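Local coordinates for protein hydrazine synthase alpha subunit (Candidatus Kuenenia stuttgartiensis, PDB 5C2V) that condenses hydroxylamine with ammonia to give hydrazine, the second half-reaction of the heme c-containing hydrazine synthase complex of anammox bacteria, at residues 683-688 with 765-770. Residues are numbered along the deposited sequence; the frame is centred on the assembly and turned at random.
Sequences AAYSRA and AQWDNI. With CA (calcium ion), chain Z.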
# COMPACT_ATOMS: atom_id res chain seq x y z
N ALA D 683 14.53 -25.58 -15.10
CA ALA D 683 15.86 -25.07 -15.41
C ALA D 683 15.77 -23.98 -16.48
O ALA D 683 15.47 -24.25 -17.64
CB ALA D 683 16.77 -26.19 -15.88
N ALA D 684 16.04 -22.74 -16.06
CA ALA D 684 15.90 -21.58 -16.93
C ALA D 684 17.23 -20.88 -17.12
O ALA D 684 17.74 -20.78 -18.24
CB ALA D 684 14.87 -20.61 -16.36
N TYR D 685 17.78 -20.39 -16.01
CA TYR D 685 18.97 -19.55 -16.02
C TYR D 685 20.19 -20.26 -15.43
O TYR D 685 20.09 -21.38 -14.93
CB TYR D 685 18.70 -18.27 -15.24
CG TYR D 685 17.29 -17.77 -15.40
CD1 TYR D 685 16.90 -17.14 -16.56
CD2 TYR D 685 16.36 -17.90 -14.37
CE1 TYR D 685 15.62 -16.68 -16.73
CE2 TYR D 685 15.07 -17.44 -14.53
CZ TYR D 685 14.71 -16.83 -15.71
OH TYR D 685 13.43 -16.36 -15.87
N SER D 686 21.33 -19.57 -15.46
CA SER D 686 22.57 -20.13 -14.94
C SER D 686 22.73 -19.86 -13.45
O SER D 686 21.83 -19.31 -12.80
CB SER D 686 23.77 -19.57 -15.71
OG SER D 686 23.85 -18.16 -15.58
N ARG D 687 23.88 -20.24 -12.91
CA ARG D 687 24.16 -20.06 -11.49
C ARG D 687 24.33 -18.59 -11.13
O ARG D 687 23.81 -18.12 -10.12
CB ARG D 687 25.42 -20.84 -11.10
CG ARG D 687 25.88 -20.61 -9.67
CD ARG D 687 24.79 -20.97 -8.67
NE ARG D 687 24.46 -22.39 -8.72
CZ ARG D 687 23.40 -22.93 -8.13
NH1 ARG D 687 22.56 -22.16 -7.44
NH2 ARG D 687 23.17 -24.23 -8.22
N ALA D 688 25.06 -17.86 -11.97
CA ALA D 688 25.34 -16.45 -11.72
C ALA D 688 24.07 -15.61 -11.72
O ALA D 688 23.90 -14.73 -10.87
CB ALA D 688 26.33 -15.92 -12.75
N ALA D 765 17.26 -5.98 -15.78
CA ALA D 765 18.06 -7.15 -15.43
C ALA D 765 17.47 -8.45 -15.97
O ALA D 765 17.31 -9.42 -15.23
CB ALA D 765 18.23 -7.24 -13.92
N GLN D 766 17.15 -8.47 -17.26
CA GLN D 766 16.60 -9.66 -17.89
C GLN D 766 17.67 -10.72 -18.11
O GLN D 766 18.84 -10.52 -17.77
CB GLN D 766 15.93 -9.31 -19.22
CG GLN D 766 14.70 -8.42 -19.11
CD GLN D 766 15.07 -6.95 -18.99
OE1 GLN D 766 16.24 -6.58 -19.05
NE2 GLN D 766 14.06 -6.10 -18.83
N TRP D 767 17.25 -11.84 -18.68
CA TRP D 767 18.13 -12.95 -19.02
C TRP D 767 18.12 -13.12 -20.53
O TRP D 767 19.14 -12.98 -21.20
CB TRP D 767 17.68 -14.23 -18.32
CG TRP D 767 18.08 -15.52 -19.00
CD1 TRP D 767 17.37 -16.21 -19.93
CD2 TRP D 767 19.27 -16.28 -18.75
NE1 TRP D 767 18.05 -17.35 -20.30
CE2 TRP D 767 19.22 -17.42 -19.60
CE3 TRP D 767 20.38 -16.12 -17.92
CZ2 TRP D 767 20.23 -18.37 -19.62
CZ3 TRP D 767 21.38 -17.07 -17.95
CH2 TRP D 767 21.30 -18.18 -18.79
N ASP D 768 16.93 -13.41 -21.06
CA ASP D 768 16.75 -13.54 -22.48
C ASP D 768 16.12 -12.25 -22.98
O ASP D 768 14.93 -12.01 -22.79
CB ASP D 768 15.86 -14.75 -22.79
CG ASP D 768 16.02 -15.25 -24.20
OD1 ASP D 768 16.11 -14.42 -25.12
OD2 ASP D 768 16.07 -16.49 -24.38
N ASN D 769 16.93 -11.40 -23.62
CA ASN D 769 16.45 -10.13 -24.15
C ASN D 769 16.19 -10.18 -25.65
O ASN D 769 15.82 -9.18 -26.25
CB ASN D 769 17.43 -9.01 -23.81
CG ASN D 769 16.89 -8.06 -22.76
OD1 ASN D 769 15.67 -7.96 -22.57
ND2 ASN D 769 17.78 -7.36 -22.07
N ILE D 770 16.41 -11.35 -26.24
CA ILE D 770 16.15 -11.54 -27.66
C ILE D 770 14.81 -12.25 -27.85
O ILE D 770 14.70 -13.44 -27.57
CB ILE D 770 17.27 -12.36 -28.34
CG1 ILE D 770 18.63 -11.70 -28.10
CG2 ILE D 770 16.99 -12.52 -29.83
CD1 ILE D 770 19.79 -12.49 -28.65
CA CA Z . 14.82 -15.34 -26.84
O HOH W 1 14.95 -17.58 -25.97
O HOH W 2 12.79 -14.93 -25.66
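Tyr685 sets the edge of its ring against one face of the Trp767 indole, a T-shaped pair in which the Tyr685 ring and the five-membered ring of Trp767 have centroids 4.7 Å apart and planes at 72°. The CD1-CE1 side of the phenol points down onto the pyrrole half. Over the benzo half lies backbone: CA of Tyr685 sits 3.8 Å from the centroid of the six-membered ring, 9° off its normal, a CH-pi contact. One indole face thus takes both the ring edge and the main chain of Tyr685. Trp767 reaches them because CG stands anti to its own backbone N (chi1 155°), swinging the indole across to 683-688. The phenol of Tyr685 is backed by its own neighbour: CB of Ala684 lies over the centre of one face, 3.5 Å above the plane. This buried aromatic pair ties the chain leading into helix 687-692, in the cytochrome c region and with Ser686 as N-cap, to the loop after helix 751-762, where Trp767 and Asp768 also make backbone hydrogen bonds with Asn495. The contact thins at the indole rim, where Ser686 adds less than Tyr685 and its OG lies 3.6 Å from CZ3 of Trp767; that hydroxyl has its main polar partner in Gln651 of helix 646-657. Beyond Trp767 the chain turns from apolar packing to a hydrated calcium site that 683-688 does not touch. OD1 of Asp768 binds the calcium at 2.3 Å and also accepts from N of Ile770 (3.3 Å), an Asx turn that probably helps place O of Ile770 at the metal. Gly772 and Asp774 supply further ligands, two waters fill two further positions, and OD2 of Asp768 forms a salt bridge with Arg647.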